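Local atomic coordinates of CD1-2 antigen (Gallus gallus, PDB entry 3DBX), a protein that probably presents lipid antigens at the cell surface, as an MHC class I-like CD1 molecule with a fatty-acid-binding groove. Residues F16-L21 with V98-T103; T47-I52 with G76-I81. One frame throughout, in Å; residues are numbered along the deposited sequence. Where two conformers were deposited one is given.

Interaction 1: residues F16-L21 with V98-T103; sequences FYTLLL and VFQIHT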
# COMPACT_ATOMS: atom_id res chain seq x y z
N PHE A 16 -4.48 -3.66 9.19
CA PHE A 16 -3.99 -2.29 9.34
C PHE A 16 -5.12 -1.43 9.93
O PHE A 16 -6.16 -1.31 9.30
CB PHE A 16 -3.67 -1.74 7.93
CG PHE A 16 -2.57 -2.47 7.22
CD1 PHE A 16 -1.28 -2.00 7.30
CD2 PHE A 16 -2.83 -3.62 6.49
CE1 PHE A 16 -0.23 -2.69 6.64
CE2 PHE A 16 -1.80 -4.31 5.85
CZ PHE A 16 -0.51 -3.85 5.92
N TYR A 17 -4.92 -0.82 11.08
CA TYR A 17 -5.97 -0.00 11.71
C TYR A 17 -5.41 1.36 12.08
O TYR A 17 -4.32 1.43 12.60
CB TYR A 17 -6.48 -0.66 13.00
CG TYR A 17 -7.52 -1.72 12.77
CD1 TYR A 17 -8.86 -1.44 12.92
CD2 TYR A 17 -7.16 -2.99 12.37
CE1 TYR A 17 -9.85 -2.42 12.69
CE2 TYR A 17 -8.14 -3.99 12.13
CZ TYR A 17 -9.47 -3.69 12.29
OH TYR A 17 -10.43 -4.67 12.07
N THR A 18 -6.20 2.41 11.83
CA THR A 18 -5.86 3.80 12.17
C THR A 18 -7.01 4.37 13.02
O THR A 18 -8.20 4.32 12.63
CB THR A 18 -5.66 4.66 10.93
OG1 THR A 18 -4.61 4.10 10.14
CG2 THR A 18 -5.32 6.10 11.28
N LEU A 19 -6.64 4.84 14.20
CA LEU A 19 -7.57 5.41 15.15
C LEU A 19 -7.15 6.86 15.29
O LEU A 19 -6.13 7.14 15.90
CB LEU A 19 -7.47 4.67 16.49
CG LEU A 19 -8.17 3.32 16.63
CD1 LEU A 19 -7.62 2.31 15.60
CD2 LEU A 19 -8.06 2.75 18.00
N LEU A 20 -7.90 7.76 14.66
CA LEU A 20 -7.65 9.20 14.73
C LEU A 20 -8.58 9.78 15.78
O LEU A 20 -9.80 9.88 15.59
CB LEU A 20 -7.86 9.89 13.38
CG LEU A 20 -7.91 11.44 13.36
CD1 LEU A 20 -6.79 12.15 14.19
CD2 LEU A 20 -7.91 11.93 11.91
N LEU A 21 -7.96 10.14 16.89
CA LEU A 21 -8.66 10.62 18.04
C LEU A 21 -8.66 12.15 18.00
O LEU A 21 -7.78 12.81 18.54
CB LEU A 21 -7.97 10.06 19.30
CG LEU A 21 -8.33 8.67 19.83
CD1 LEU A 21 -8.51 7.61 18.77
CD2 LEU A 21 -7.35 8.21 20.92
N VAL A 98 -3.06 10.36 16.73
CA VAL A 98 -3.31 9.29 15.77
C VAL A 98 -2.59 8.02 16.21
O VAL A 98 -1.35 7.99 16.32
CB VAL A 98 -2.84 9.62 14.33
CG1 VAL A 98 -3.35 8.57 13.34
CG2 VAL A 98 -3.28 10.99 13.90
N PHE A 99 -3.36 6.95 16.42
CA PHE A 99 -2.79 5.64 16.74
C PHE A 99 -2.94 4.72 15.55
O PHE A 99 -3.90 4.83 14.81
CB PHE A 99 -3.45 5.02 17.98
CG PHE A 99 -3.12 5.74 19.28
CD1 PHE A 99 -2.07 5.30 20.08
CD2 PHE A 99 -3.86 6.84 19.68
CE1 PHE A 99 -1.75 5.96 21.27
CE2 PHE A 99 -3.57 7.49 20.87
CZ PHE A 99 -2.51 7.05 21.67
N GLN A 100 -1.99 3.79 15.38
CA GLN A 100 -2.02 2.82 14.27
C GLN A 100 -1.63 1.42 14.76
O GLN A 100 -0.81 1.28 15.68
CB GLN A 100 -1.10 3.26 13.13
CG GLN A 100 -1.59 4.52 12.37
CD GLN A 100 -0.51 5.22 11.59
OE1 GLN A 100 0.17 6.06 12.13
NE2 GLN A 100 -0.37 4.89 10.31
N ILE A 101 -2.25 0.40 14.17
CA ILE A 101 -2.03 -1.00 14.58
C ILE A 101 -1.79 -1.87 13.36
O ILE A 101 -2.64 -1.95 12.48
CB ILE A 101 -3.25 -1.58 15.40
CG1 ILE A 101 -3.50 -0.78 16.68
CG2 ILE A 101 -3.01 -3.05 15.77
CD1 ILE A 101 -4.59 0.27 16.55
N HIS A 102 -0.64 -2.53 13.31
CA HIS A 102 -0.31 -3.40 12.19
C HIS A 102 -0.08 -4.79 12.75
O HIS A 102 0.79 -4.99 13.59
CB HIS A 102 0.92 -2.87 11.45
CG HIS A 102 1.32 -3.72 10.27
ND1 HIS A 102 2.60 -3.70 9.76
CD2 HIS A 102 0.61 -4.59 9.51
CE1 HIS A 102 2.66 -4.53 8.73
NE2 HIS A 102 1.47 -5.10 8.57
N THR A 103 -0.89 -5.74 12.29
CA THR A 103 -0.83 -7.12 12.69
C THR A 103 -0.61 -8.00 11.44
O THR A 103 -1.07 -7.66 10.35
CB THR A 103 -2.17 -7.52 13.36
OG1 THR A 103 -2.43 -6.64 14.46
CG2 THR A 103 -2.14 -8.93 13.85

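Interaction 2: residues T47-I52 with G76-I81; sequences TWNLNI and GIRNTI. With NAG (2-acetamido-2-deoxy-beta-D-glucopyranose), chain D; PLM (palmitic acid), chain F.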
# COMPACT_ATOMS: atom_id res chain seq x y z
N THR A 47 -20.00 3.33 10.30
CA THR A 47 -20.78 2.34 11.04
C THR A 47 -19.93 1.44 11.95
O THR A 47 -20.46 0.80 12.86
CB THR A 47 -21.54 1.41 10.07
OG1 THR A 47 -20.60 0.68 9.26
CG2 THR A 47 -22.49 2.21 9.16
N TRP A 48 -18.63 1.38 11.66
CA TRP A 48 -17.64 0.49 12.31
C TRP A 48 -17.89 -1.00 12.12
O TRP A 48 -17.34 -1.83 12.86
CB TRP A 48 -17.43 0.78 13.79
CG TRP A 48 -16.97 2.15 14.15
CD1 TRP A 48 -16.57 3.15 13.30
CD2 TRP A 48 -16.82 2.67 15.47
NE1 TRP A 48 -16.21 4.27 14.02
CE2 TRP A 48 -16.35 3.99 15.36
CE3 TRP A 48 -17.04 2.13 16.75
CZ2 TRP A 48 -16.10 4.79 16.47
CZ3 TRP A 48 -16.80 2.93 17.85
CH2 TRP A 48 -16.34 4.24 17.71
N ASN A 49 -18.72 -1.34 11.14
CA ASN A 49 -18.88 -2.73 10.79
C ASN A 49 -17.82 -3.11 9.74
O ASN A 49 -17.28 -2.24 9.04
CB ASN A 49 -20.32 -3.03 10.35
CG ASN A 49 -21.36 -2.77 11.48
OD1 ASN A 49 -21.25 -3.30 12.59
ND2 ASN A 49 -22.37 -1.95 11.17
N LEU A 50 -17.49 -4.40 9.67
CA LEU A 50 -16.53 -4.90 8.69
C LEU A 50 -17.24 -5.22 7.38
O LEU A 50 -18.01 -6.18 7.31
CB LEU A 50 -15.79 -6.12 9.24
CG LEU A 50 -14.62 -5.69 10.13
CD1 LEU A 50 -14.31 -6.69 11.22
CD2 LEU A 50 -13.38 -5.39 9.31
N ASN A 51 -17.02 -4.38 6.37
CA ASN A 51 -17.48 -4.66 5.01
C ASN A 51 -16.63 -5.80 4.45
O ASN A 51 -15.42 -5.81 4.61
CB ASN A 51 -17.34 -3.42 4.10
CG ASN A 51 -18.51 -2.46 4.21
OD1 ASN A 51 -19.18 -2.39 5.24
ND2 ASN A 51 -18.74 -1.69 3.10
N ILE A 52 -17.29 -6.78 3.82
CA ILE A 52 -16.61 -7.83 3.07
C ILE A 52 -16.47 -7.45 1.57
O ILE A 52 -17.47 -7.11 0.92
CB ILE A 52 -17.33 -9.16 3.25
CG1 ILE A 52 -16.88 -9.79 4.56
CG2 ILE A 52 -16.98 -10.10 2.12
CD1 ILE A 52 -18.02 -10.16 5.45
N GLY A 76 -10.79 -6.29 20.41
CA GLY A 76 -11.59 -5.76 19.31
C GLY A 76 -11.55 -4.25 19.27
O GLY A 76 -11.04 -3.61 20.19
N ILE A 77 -12.09 -3.68 18.19
CA ILE A 77 -11.96 -2.24 17.92
C ILE A 77 -12.64 -1.39 18.99
O ILE A 77 -12.07 -0.41 19.49
CB ILE A 77 -12.38 -1.89 16.45
CG1 ILE A 77 -11.84 -0.51 16.01
CG2 ILE A 77 -13.90 -2.06 16.22
CD1 ILE A 77 -10.38 -0.27 16.34
N ARG A 78 -13.82 -1.82 19.42
CA ARG A 78 -14.57 -1.12 20.45
C ARG A 78 -13.80 -0.98 21.78
O ARG A 78 -13.82 0.09 22.41
CB ARG A 78 -15.95 -1.78 20.64
CG ARG A 78 -16.92 -1.38 19.52
CD ARG A 78 -17.97 -2.44 19.22
NE ARG A 78 -18.85 -2.03 18.11
CZ ARG A 78 -18.59 -2.23 16.81
NH1 ARG A 78 -17.48 -2.86 16.41
NH2 ARG A 78 -19.46 -1.82 15.90
N ASN A 79 -13.11 -2.04 22.21
CA ASN A 79 -12.22 -1.95 23.37
C ASN A 79 -10.94 -1.19 23.07
O ASN A 79 -10.51 -0.36 23.87
CB ASN A 79 -11.88 -3.33 23.93
CG ASN A 79 -12.91 -3.84 24.95
OD1 ASN A 79 -13.40 -3.09 25.80
ND2 ASN A 79 -13.22 -5.12 24.87
N THR A 80 -10.34 -1.46 21.91
CA THR A 80 -9.12 -0.74 21.46
C THR A 80 -9.27 0.80 21.43
O THR A 80 -8.40 1.51 21.90
CB THR A 80 -8.61 -1.24 20.09
OG1 THR A 80 -8.52 -2.66 20.10
CG2 THR A 80 -7.24 -0.66 19.78
N ILE A 81 -10.36 1.29 20.85
CA ILE A 81 -10.67 2.72 20.84
C ILE A 81 -10.67 3.27 22.26
O ILE A 81 -10.01 4.27 22.53
CB ILE A 81 -12.03 3.00 20.18
CG1 ILE A 81 -11.96 2.76 18.68
CG2 ILE A 81 -12.52 4.44 20.49
CD1 ILE A 81 -13.26 2.31 18.13
C1 NAG D . -19.64 -0.53 3.15
C2 NAG D . -19.06 0.65 2.34
C3 NAG D . -20.07 1.80 2.18
C4 NAG D . -21.40 1.29 1.59
C5 NAG D . -21.91 0.08 2.40
C6 NAG D . -23.06 -0.60 1.65
C7 NAG D . -16.61 0.70 2.81
C8 NAG D . -15.47 1.65 3.06
N2 NAG D . -17.85 1.21 2.91
O3 NAG D . -19.51 2.83 1.38
O4 NAG D . -22.36 2.33 1.52
O5 NAG D . -20.91 -0.91 2.62
O6 NAG D . -23.89 -1.31 2.55
O7 NAG D . -16.37 -0.48 2.53
C1 PLM F . -9.87 -0.79 28.53
O1 PLM F . -10.73 -0.21 27.82
O2 PLM F . -9.31 -0.13 29.44
C2 PLM F . -9.50 -2.25 28.31
C3 PLM F . -9.81 -2.69 26.88
C4 PLM F . -9.28 -4.09 26.57
C5 PLM F . -7.87 -4.05 25.98
C6 PLM F . -7.85 -3.83 24.46
C7 PLM F . -6.64 -3.02 24.02
C8 PLM F . -5.59 -3.88 23.35
C9 PLM F . -4.92 -3.14 22.19
CA PLM F . -3.94 -4.08 21.50
CB PLM F . -3.92 -3.90 19.99
CC PLM F . -4.83 -4.88 19.27
CD PLM F . -4.08 -6.11 18.77
CE PLM F . -5.08 -7.22 18.50
CF PLM F . -4.86 -7.85 17.13
CG PLM F . -6.19 -8.30 16.53

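Interaction 1: residues F16-L21 with V98-T103
Strands 12-21 and 97-107 run antiparallel in the floor of the MHC-like domain, and F16-L21 meets V98-T103 at their shared border. Y17 pairs with I101 and L19 with F99 through two mutual N-H to O bonds each, of which L19 N to F99 O is nearly straight (2.8 Å, 175°). F16-H102, T18-Q100 and L20-V98, alternating with these, are non-hydrogen-bonded pairs.

The side chain of L19 belongs to the face it shares with Y17, F99 and I101. Its CB lies 3.9 Å from F99 O. CG stands beside the backbone N (chi1 -79°), and from it the branches part: CD1 meets the tip of I101, 3.8 Å from I101 CD1, the two side chains crossing obliquely, and also touches I77 of helix 77-89, while CD2 packs on T80 and I81 of that helix. On the reverse face the F16 and H102 side chains run alongside each other and point the same way, so that the rings face each other nearly parallel (17°) but slid apart, rim over rim, with little overlap; F16 CE1 is 3.5 Å from H102 NE2. That nitrogen is hydrogen-bonded to Q14 OE1, which should fix the imidazole's rotation, and F116 meets the same ring edge-to-face. L20 CD1 touches V98 CG2 at 3.7 Å.

Helix 77-89 closes over L19 and F99, with palmitic acid near I101, whereas the F16, T18, Q100 and H102 side meets a chain of another protein, probably beta2-microglobulin, to which both polar atoms of the Q100 amide are hydrogen-bonded. Strands 27-35 and 113-121 flank the pair.

Interaction 2: residues T47-I52 with G76-I81
W48 joins the loop leading into edge strand 50-52 to the first turn of helix 77-89 in the MHC-like domain, presenting one face of its indole to I81 and its edge to R78. Its CG is anti to the carbonyl carbon (chi1 -59°). The methyl CD1 of I81 sits over the six-membered ring as a CH-pi contact, 3.8 Å from the centroid and 22° off the normal. The two side chains reach for each other tip to tip, and L29 of strand 27-35 touches both. R78 runs past instead: its CG lies near the indole plane at the edge, and its chain, extended from CG to NE, carries the guanidinium to the turn backbone, where NH1 is 3.7 Å from W48 O. The N49 and R78 side chains cross obliquely, N49 OD1 coming to 4.0 Å from R78 NH2.

G76 is the N-cap, its O accepting T80 N and OG1. N79 packs on the palmitic acid, while N51 carries the N-linked sugar.

No hydrogen bond joins the segments. Cohesion therefore probably rests mainly on apolar burial and dispersion between the methyl and the indole, with at most a diffuse attraction between the arginine's charge and the turn oxygens.

From the N terminus, strand 12-21 enters first and supplies F16-L21. The chain then builds strands 27-35 and 38-43, reaches T47-I52 with edge strand 50-52, and passes through helix 66-71 to G76-I81, where interaction 2 closes a short loop. Helix 77-89 then leads into strand 97-107, whose V98-T103 closes the much longer loop of interaction 1, so that interaction 2 is nested inside it. The two touch directly: Y17 of the floor packs beneath I77, and L19 takes part in both neighbourhoods. Together they tie the helix to the middle of the sheet and to its outer margin.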